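Local coordinates for protein amidohydrolase (Staphylococcus aureus, PDB 3NUR) that is a putative amidohydrolase that probably acts on linear amides, and carries a calcium ion in the metal site of its TIM barrel, at residues M22-E34 against L312-L325. Numbering follows the deposited sequence.
With CA (calcium ion), chain B.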
HETATM    1  N   MSE A  22      16.202  15.959  -8.970  1.00 30.01           N
HETATM    2  CA  MSE A  22      14.992  16.120  -8.158  1.00 28.94           C
HETATM    3  C   MSE A  22      14.785  14.886  -7.257  1.00 28.99           C
HETATM    4  O   MSE A  22      14.733  13.760  -7.767  1.00 28.33           O
HETATM    5  CB  MSE A  22      13.771  16.342  -9.053  1.00 31.42           C
HETATM    6  CG  MSE A  22      12.572  16.918  -8.310  1.00 39.20           C
HETATM    7 SE   MSE A  22      10.952  16.887  -9.389  0.50 47.81          SE
HETATM    8  CE  MSE A  22      11.434  18.216 -10.767  1.00 44.28           C
ATOM      9  N   LYS A  23      14.660  15.104  -5.932  1.00 21.92           N
ATOM     10  CA  LYS A  23      14.530  14.015  -4.967  1.00 20.99           C
ATOM     11  C   LYS A  23      13.097  13.549  -4.764  1.00 22.04           C
ATOM     12  O   LYS A  23      12.154  14.320  -4.949  1.00 21.45           O
ATOM     13  CB  LYS A  23      15.204  14.340  -3.628  1.00 24.47           C
ATOM     14  CG  LYS A  23      16.696  14.639  -3.723  1.00 45.34           C
ATOM     15  CD  LYS A  23      17.555  13.389  -3.942  1.00 58.26           C
ATOM     16  CE  LYS A  23      18.982  13.760  -4.257  1.00 71.11           C
ATOM     17  NZ  LYS A  23      19.619  14.523  -3.151  1.00 83.60           N
ATOM     18  N   SER A  24      12.941  12.266  -4.413  1.00 14.63           N
ATOM     19  CA  SER A  24      11.621  11.684  -4.257  1.00 12.00           C
ATOM     20  C   SER A  24      11.364  11.100  -2.898  1.00 13.69           C
ATOM     21  O   SER A  24      12.305  10.811  -2.143  1.00 13.37           O
ATOM     22  CB  SER A  24      11.398  10.605  -5.319  1.00 14.61           C
ATOM     23  OG  SER A  24      12.267   9.496  -5.126  1.00 13.61           O
ATOM     24  N   ILE A  25      10.077  10.918  -2.599  1.00  8.36           N
ATOM     25  CA  ILE A  25       9.573  10.189  -1.428  1.00  9.08           C
ATOM     26  C   ILE A  25       8.949   8.928  -2.079  1.00 12.59           C
ATOM     27  O   ILE A  25       8.095   9.064  -2.963  1.00 11.34           O
ATOM     28  CB  ILE A  25       8.531  10.974  -0.592  1.00 12.26           C
ATOM     29  CG1 ILE A  25       9.108  12.299  -0.030  1.00 12.19           C
ATOM     30  CG2 ILE A  25       7.992  10.091   0.565  1.00 13.57           C
ATOM     31  CD1 ILE A  25       7.996  13.300   0.515  1.00 19.23           C
ATOM     32  N   THR A  26       9.382   7.724  -1.674  1.00  8.20           N
ATOM     33  CA  THR A  26       8.860   6.474  -2.257  1.00  8.11           C
ATOM     34  C   THR A  26       7.967   5.760  -1.214  1.00 11.78           C
ATOM     35  O   THR A  26       8.338   5.659  -0.029  1.00 11.41           O
ATOM     36  CB  THR A  26       9.955   5.632  -2.910  1.00 15.06           C
ATOM     37  OG1 THR A  26      10.983   5.402  -1.961  1.00 13.69           O
ATOM     38  CG2 THR A  26      10.554   6.278  -4.187  1.00 11.43           C
ATOM     39  N   PHE A  27       6.787   5.295  -1.651  1.00  8.20           N
ATOM     40  CA  PHE A  27       5.749   4.811  -0.741  1.00  8.25           C
ATOM     41  C   PHE A  27       5.544   3.312  -0.520  1.00 12.10           C
ATOM     42  O   PHE A  27       4.794   2.934   0.392  1.00 12.16           O
ATOM     43  CB  PHE A  27       4.427   5.501  -1.085  1.00  9.37           C
ATOM     44  CG  PHE A  27       4.316   6.902  -0.542  1.00  9.03           C
ATOM     45  CD1 PHE A  27       3.620   7.153   0.638  1.00 10.15           C
ATOM     46  CD2 PHE A  27       4.888   7.978  -1.221  1.00  9.71           C
ATOM     47  CE1 PHE A  27       3.518   8.451   1.149  1.00  8.99           C
ATOM     48  CE2 PHE A  27       4.760   9.283  -0.727  1.00 10.40           C
ATOM     49  CZ  PHE A  27       4.073   9.508   0.451  1.00  7.90           C
ATOM     50  N   GLU A  28       6.144   2.458  -1.365  1.00  8.96           N
ATOM     51  CA  GLU A  28       5.942   1.013  -1.208  1.00  8.42           C
ATOM     52  C   GLU A  28       7.299   0.371  -1.159  1.00 12.64           C
ATOM     53  O   GLU A  28       7.776  -0.140  -2.158  1.00 12.63           O
ATOM     54  CB  GLU A  28       5.063   0.451  -2.354  1.00  9.86           C
ATOM     55  CG  GLU A  28       4.480  -0.921  -2.026  1.00 12.73           C
ATOM     56  CD  GLU A  28       3.830  -1.590  -3.222  1.00 17.83           C
ATOM     57  OE1 GLU A  28       4.283  -2.694  -3.596  1.00 13.92           O
ATOM     58  OE2 GLU A  28       2.901  -0.991  -3.816  1.00 11.26           O
ATOM     59  N   GLU A  29       7.980   0.516  -0.022  1.00  8.66           N
ATOM     60  CA  GLU A  29       9.365   0.065   0.142  1.00  8.56           C
ATOM     61  C   GLU A  29       9.362  -0.848   1.351  1.00 11.88           C
ATOM     62  O   GLU A  29       8.837  -0.463   2.408  1.00 10.48           O
ATOM     63  CB  GLU A  29      10.257   1.313   0.330  1.00  9.56           C
ATOM     64  CG  GLU A  29       9.896   2.453  -0.649  1.00 12.04           C
ATOM     65  CD  GLU A  29       9.772   2.104  -2.131  1.00 14.13           C
ATOM     66  OE1 GLU A  29      10.640   1.367  -2.651  1.00 12.26           O
ATOM     67  OE2 GLU A  29       8.802   2.567  -2.778  1.00 12.25           O
ATOM     68  N   HIS A  30       9.890  -2.073   1.173  1.00  8.63           N
ATOM     69  CA  HIS A  30       9.744  -3.117   2.172  1.00  8.91           C
ATOM     70  C   HIS A  30      10.948  -3.516   2.970  1.00 11.80           C
ATOM     71  O   HIS A  30      12.082  -3.449   2.499  1.00 10.88           O
ATOM     72  CB  HIS A  30       9.140  -4.367   1.509  1.00  8.76           C
ATOM     73  CG  HIS A  30       7.846  -4.095   0.791  1.00 11.10           C
ATOM     74  ND1 HIS A  30       6.685  -3.774   1.487  1.00 12.04           N
ATOM     75  CD2 HIS A  30       7.562  -4.142  -0.536  1.00 11.85           C
ATOM     76  CE1 HIS A  30       5.741  -3.617   0.570  1.00 10.85           C
ATOM     77  NE2 HIS A  30       6.218  -3.821  -0.663  1.00 10.86           N
ATOM     78  N   TYR A  31      10.665  -4.038   4.159  1.00  8.11           N
ATOM     79  CA  TYR A  31      11.678  -4.613   5.025  1.00  7.62           C
ATOM     80  C   TYR A  31      11.111  -5.876   5.668  1.00 11.00           C
ATOM     81  O   TYR A  31       9.901  -6.010   5.781  1.00 10.33           O
ATOM     82  CB  TYR A  31      12.124  -3.604   6.123  1.00  8.06           C
ATOM     83  CG  TYR A  31      11.137  -3.467   7.258  1.00  9.50           C
ATOM     84  CD1 TYR A  31      10.013  -2.658   7.130  1.00 10.49           C
ATOM     85  CD2 TYR A  31      11.263  -4.234   8.419  1.00  9.21           C
ATOM     86  CE1 TYR A  31       9.072  -2.570   8.143  1.00 11.02           C
ATOM     87  CE2 TYR A  31      10.315  -4.165   9.436  1.00  9.96           C
ATOM     88  CZ  TYR A  31       9.215  -3.336   9.286  1.00 12.61           C
ATOM     89  OH  TYR A  31       8.262  -3.248  10.261  1.00 11.29           O
ATOM     90  N   VAL A  32      11.992  -6.772   6.141  1.00  8.45           N
ATOM     91  CA  VAL A  32      11.583  -7.919   6.957  1.00  9.54           C
ATOM     92  C   VAL A  32      12.615  -8.003   8.070  1.00 13.31           C
ATOM     93  O   VAL A  32      13.697  -7.402   7.952  1.00 11.22           O
ATOM     94  CB  VAL A  32      11.412  -9.271   6.201  1.00 12.88           C
ATOM     95  CG1 VAL A  32      10.408  -9.158   5.051  1.00 12.06           C
ATOM     96  CG2 VAL A  32      12.753  -9.837   5.712  1.00 13.24           C
ATOM     97  N   ILE A  33      12.263  -8.730   9.148  1.00 11.68           N
ATOM     98  CA  ILE A  33      13.168  -8.966  10.271  0.50 12.27           C
ATOM     99  C   ILE A  33      13.398 -10.477  10.344  1.00 17.10           C
ATOM    100  O   ILE A  33      12.446 -11.247  10.492  1.00 14.34           O
ATOM    101  CB  ILE A  33      12.655  -8.341  11.594  0.50 14.99           C
ATOM    102  CG1 ILE A  33      12.647  -6.805  11.486  0.50 15.12           C
ATOM    103  CG2 ILE A  33      13.521  -8.797  12.792  0.50 16.39           C
ATOM    104  CD1 ILE A  33      11.595  -6.153  12.274  0.50 15.01           C
ATOM    105  N   GLU A  34      14.668 -10.896  10.180  1.00 16.80           N
ATOM    106  CA  GLU A  34      15.055 -12.319  10.159  1.00 18.81           C
ATOM    107  C   GLU A  34      14.439 -13.153  11.288  1.00 23.30           C
ATOM    108  O   GLU A  34      13.836 -14.189  11.007  1.00 22.39           O
ATOM    109  CB  GLU A  34      16.580 -12.460  10.136  1.00 20.57           C
ATOM    110  CG  GLU A  34      17.050 -13.855   9.761  1.00 37.11           C
ATOM    111  CD  GLU A  34      18.556 -14.012   9.832  1.00 64.32           C
ATOM    112  OE1 GLU A  34      19.239 -13.634   8.854  1.00 66.34           O
ATOM    113  OE2 GLU A  34      19.055 -14.486  10.879  1.00 57.53           O
ATOM    114  N   LEU A 312       1.365   9.127  -6.244  1.00  8.20           N
ATOM    115  CA  LEU A 312       2.548   9.074  -5.381  1.00  7.87           C
ATOM    116  C   LEU A 312       3.585   8.176  -6.031  1.00 11.84           C
ATOM    117  O   LEU A 312       3.224   7.363  -6.865  1.00 11.87           O
ATOM    118  CB  LEU A 312       2.193   8.531  -3.978  1.00  8.10           C
ATOM    119  CG  LEU A 312       1.149   9.299  -3.182  1.00 11.37           C
ATOM    120  CD1 LEU A 312       0.784   8.542  -1.894  1.00 11.59           C
ATOM    121  CD2 LEU A 312       1.612  10.721  -2.876  1.00 12.32           C
ATOM    122  N   TYR A 313       4.870   8.348  -5.696  1.00  8.41           N
ATOM    123  CA  TYR A 313       5.932   7.543  -6.289  1.00  7.96           C
ATOM    124  C   TYR A 313       6.268   6.343  -5.404  1.00  9.33           C
ATOM    125  O   TYR A 313       6.020   6.380  -4.201  1.00  9.31           O
ATOM    126  CB  TYR A 313       7.156   8.430  -6.583  1.00  8.90           C
ATOM    127  CG  TYR A 313       7.966   8.033  -7.799  1.00  9.83           C
ATOM    128  CD1 TYR A 313       7.356   7.482  -8.923  1.00 10.48           C
ATOM    129  CD2 TYR A 313       9.343   8.255  -7.845  1.00 10.76           C
ATOM    130  CE1 TYR A 313       8.092   7.162 -10.067  1.00  9.09           C
ATOM    131  CE2 TYR A 313      10.091   7.940  -8.983  1.00 11.63           C
ATOM    132  CZ  TYR A 313       9.463   7.385 -10.086  1.00 15.08           C
ATOM    133  OH  TYR A 313      10.204   7.056 -11.198  1.00 13.75           O
ATOM    134  N   ALA A 314       6.741   5.256  -6.007  1.00  7.25           N
ATOM    135  CA  ALA A 314       7.053   4.005  -5.283  1.00  6.94           C
ATOM    136  C   ALA A 314       7.859   3.094  -6.187  1.00 11.85           C
ATOM    137  O   ALA A 314       7.617   3.070  -7.395  1.00 11.31           O
ATOM    138  CB  ALA A 314       5.767   3.297  -4.860  1.00  7.40           C
ATOM    139  N   ALA A 315       8.784   2.315  -5.601  1.00  8.90           N
ATOM    140  CA  ALA A 315       9.663   1.413  -6.348  1.00  8.67           C
ATOM    141  C   ALA A 315       9.416  -0.071  -6.095  1.00 10.96           C
ATOM    142  O   ALA A 315       9.909  -0.889  -6.866  1.00  9.21           O
ATOM    143  CB  ALA A 315      11.121   1.714  -5.982  1.00  9.08           C
ATOM    144  N   ASP A 316       8.753  -0.425  -4.978  1.00  8.75           N
ATOM    145  CA  ASP A 316       8.586  -1.831  -4.530  1.00  7.86           C
ATOM    146  C   ASP A 316       9.970  -2.412  -4.148  1.00 11.20           C
ATOM    147  O   ASP A 316      10.217  -3.624  -4.246  1.00 11.13           O
ATOM    148  CB  ASP A 316       7.833  -2.713  -5.560  1.00  9.22           C
ATOM    149  CG  ASP A 316       7.132  -3.897  -4.928  1.00 12.12           C
ATOM    150  OD1 ASP A 316       6.913  -3.867  -3.683  1.00 12.07           O
ATOM    151  OD2 ASP A 316       6.877  -4.907  -5.655  1.00 14.75           O
ATOM    152  N   TYR A 317      10.880  -1.527  -3.687  1.00  8.73           N
ATOM    153  CA  TYR A 317      12.200  -1.976  -3.272  1.00  9.35           C
ATOM    154  C   TYR A 317      12.069  -2.945  -2.077  1.00 11.78           C
ATOM    155  O   TYR A 317      11.272  -2.669  -1.183  1.00 12.04           O
ATOM    156  CB  TYR A 317      13.086  -0.768  -2.884  1.00 10.85           C
ATOM    157  CG  TYR A 317      14.458  -1.186  -2.420  1.00 10.18           C
ATOM    158  CD1 TYR A 317      15.496  -1.364  -3.331  1.00 11.20           C
ATOM    159  CD2 TYR A 317      14.695  -1.516  -1.083  1.00 11.04           C
ATOM    160  CE1 TYR A 317      16.741  -1.838  -2.924  1.00 11.94           C
ATOM    161  CE2 TYR A 317      15.944  -1.975  -0.663  1.00 11.74           C
ATOM    162  CZ  TYR A 317      16.967  -2.121  -1.587  1.00 17.48           C
ATOM    163  OH  TYR A 317      18.213  -2.556  -1.193  1.00 16.68           O
ATOM    164  N   PRO A 318      12.825  -4.066  -2.015  1.00 10.34           N
ATOM    165  CA  PRO A 318      13.852  -4.549  -2.963  1.00 11.00           C
ATOM    166  C   PRO A 318      13.335  -5.631  -3.926  1.00 15.53           C
ATOM    167  O   PRO A 318      14.135  -6.219  -4.653  1.00 14.61           O
ATOM    168  CB  PRO A 318      14.892  -5.139  -2.016  1.00 13.33           C
ATOM    169  CG  PRO A 318      14.028  -5.814  -0.965  1.00 17.30           C
ATOM    170  CD  PRO A 318      12.797  -4.922  -0.806  1.00 12.58           C
ATOM    171  N   TYR A 319      12.012  -5.913  -3.915  1.00 12.31           N
ATOM    172  CA  TYR A 319      11.410  -6.945  -4.771  1.00 12.20           C
ATOM    173  C   TYR A 319      11.502  -6.559  -6.239  1.00 15.83           C
ATOM    174  O   TYR A 319      11.666  -7.424  -7.104  1.00 14.77           O
ATOM    175  CB  TYR A 319       9.991  -7.318  -4.295  1.00 12.26           C
ATOM    176  CG  TYR A 319       9.958  -7.665  -2.824  1.00 12.26           C
ATOM    177  CD1 TYR A 319      10.819  -8.621  -2.289  1.00 14.78           C
ATOM    178  CD2 TYR A 319       9.060  -7.045  -1.963  1.00 12.40           C
ATOM    179  CE1 TYR A 319      10.808  -8.927  -0.925  1.00 15.85           C
ATOM    180  CE2 TYR A 319       9.026  -7.358  -0.604  1.00 12.58           C
ATOM    181  CZ  TYR A 319       9.895  -8.304  -0.089  1.00 15.16           C
ATOM    182  OH  TYR A 319       9.882  -8.589   1.266  1.00 13.76           O
ATOM    183  N   ILE A 320      11.481  -5.242  -6.496  1.00 11.92           N
ATOM    184  CA  ILE A 320      11.832  -4.624  -7.778  1.00 11.70           C
ATOM    185  C   ILE A 320      12.929  -3.601  -7.424  1.00 16.31           C
ATOM    186  O   ILE A 320      12.775  -2.880  -6.439  1.00 14.81           O
ATOM    187  CB  ILE A 320      10.652  -3.933  -8.540  1.00 13.09           C
ATOM    188  CG1 ILE A 320       9.425  -4.877  -8.672  1.00 12.91           C
ATOM    189  CG2 ILE A 320      11.131  -3.463  -9.939  1.00 14.86           C
ATOM    190  CD1 ILE A 320       8.235  -4.308  -9.436  1.00 20.92           C
ATOM    191  N   GLU A 321      14.018  -3.527  -8.224  1.00 15.54           N
ATOM    192  CA  GLU A 321      15.060  -2.502  -8.062  1.00 15.73           C
ATOM    193  C   GLU A 321      15.087  -1.755  -9.410  1.00 19.47           C
ATOM    194  O   GLU A 321      15.931  -2.054 -10.264  1.00 19.38           O
ATOM    195  CB  GLU A 321      16.431  -3.109  -7.675  1.00 17.56           C
ATOM    196  CG  GLU A 321      16.397  -3.761  -6.293  1.00 27.00           C
ATOM    197  CD  GLU A 321      17.667  -4.441  -5.801  1.00 48.33           C
ATOM    198  OE1 GLU A 321      18.766  -3.872  -5.988  1.00 40.98           O
ATOM    199  OE2 GLU A 321      17.551  -5.512  -5.163  1.00 46.05           O
ATOM    200  N   PRO A 322      14.093  -0.861  -9.659  1.00 15.52           N
ATOM    201  CA  PRO A 322      14.000  -0.228 -10.988  1.00 15.09           C
ATOM    202  C   PRO A 322      15.148   0.712 -11.307  1.00 19.84           C
ATOM    203  O   PRO A 322      15.343   1.727 -10.635  1.00 19.27           O
ATOM    204  CB  PRO A 322      12.614   0.443 -10.987  1.00 16.67           C
ATOM    205  CG  PRO A 322      12.256   0.597  -9.572  1.00 21.54           C
ATOM    206  CD  PRO A 322      12.996  -0.418  -8.766  1.00 17.16           C
ATOM    207  N   GLU A 323      15.948   0.326 -12.320  1.00 20.12           N
ATOM    208  CA  GLU A 323      17.141   1.065 -12.747  1.00 20.58           C
ATOM    209  C   GLU A 323      16.832   2.462 -13.301  1.00 22.26           C
ATOM    210  O   GLU A 323      17.719   3.317 -13.285  1.00 21.24           O
ATOM    211  CB  GLU A 323      18.005   0.227 -13.721  1.00 22.60           C
ATOM    212  CG  GLU A 323      17.445   0.112 -15.131  1.00 40.31           C
ATOM    213  CD  GLU A 323      17.945  -1.049 -15.974  1.00 73.79           C
ATOM    214  OE1 GLU A 323      18.052  -2.178 -15.442  1.00 68.33           O
ATOM    215  OE2 GLU A 323      18.166  -0.839 -17.189  1.00 72.79           O
ATOM    216  N   LYS A 324      15.577   2.694 -13.751  1.00 16.64           N
ATOM    217  CA  LYS A 324      15.116   3.977 -14.318  1.00 16.39           C
ATOM    218  C   LYS A 324      14.260   4.810 -13.344  1.00 16.37           C
ATOM    219  O   LYS A 324      13.691   5.836 -13.743  1.00 14.29           O
ATOM    220  CB  LYS A 324      14.340   3.730 -15.623  1.00 19.64           C
ATOM    221  CG  LYS A 324      15.246   3.372 -16.808  1.00 38.93           C
ATOM    222  CD  LYS A 324      14.434   3.055 -18.064  1.00 52.09           C
ATOM    223  CE  LYS A 324      13.923   4.288 -18.786  1.00 66.17           C
ATOM    224  NZ  LYS A 324      12.656   4.013 -19.517  1.00 73.72           N
ATOM    225  N   LEU A 325      14.202   4.405 -12.049  1.00 11.75           N
ATOM    226  CA  LEU A 325      13.419   5.157 -11.069  1.00 10.81           C
ATOM    227  C   LEU A 325      13.715   6.668 -11.072  1.00 14.85           C
ATOM    228  O   LEU A 325      12.788   7.478 -11.142  1.00 14.89           O
ATOM    229  CB  LEU A 325      13.576   4.558  -9.661  1.00  9.65           C
ATOM    230  CG  LEU A 325      12.570   5.098  -8.648  1.00 12.59           C
ATOM    231  CD1 LEU A 325      11.161   4.486  -8.880  1.00 12.74           C
ATOM    232  CD2 LEU A 325      13.017   4.814  -7.266  1.00 11.60           C
TER
HETATM  233 CA    CA B 358       5.138  -4.425  -2.650  1.00  6.43          CA
HETATM  234  O   HOH W   1       6.006  10.520  -4.036  1.00  8.47           O
HETATM  235  O   HOH W   2       4.483  -5.306  -4.536  1.00 15.38           O
HETATM  236  O   HOH W   3       5.626  -6.579  -2.183  1.00 19.12           O
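The carboxylate of E29 accepts the backbone N-H groups of A315 and Y317. From CB, CG lies beside the backbone N and anti to the carbonyl carbon (chi1 -43°), and the chain then bends in chi2, bringing CD to 3.6 Å from A315 N. OE2 takes the A315 N-H on its syn lone pair, at 2.8 Å and nearly straight (171°), and also accepts from E28 N. OE1 receives Y317 N at 3.1 Å from above the carboxylate plane and lies 3.3 Å from Y317 CB. One carboxylate thus fixes the two amides flanking D316. H30 N donates to Y317 O at 2.8 Å, nearly straight (178°), which fixes the backbone of the metal ligand H30 against 312-325.

The metal site lies alongside: E28 OE1, H30 NE2 and D316 OD1 all bind the calcium ion, D316 OD1 at 2.1 Å, with H192 and two waters completing it, while S291 holds E28 OE2. E28 and H30 form a Glu-x-His in place of the usual His-x-His of the first barrel strand, probably as in some decarboxylases of the superfamily, such as gamma-resorcylate decarboxylase. L312 CD1 sits 3.9 Å from the centroid of the F27 ring, over its face. Strand 24-31 runs parallel to 87-94, and helix 336-351 packs on I25 and L312.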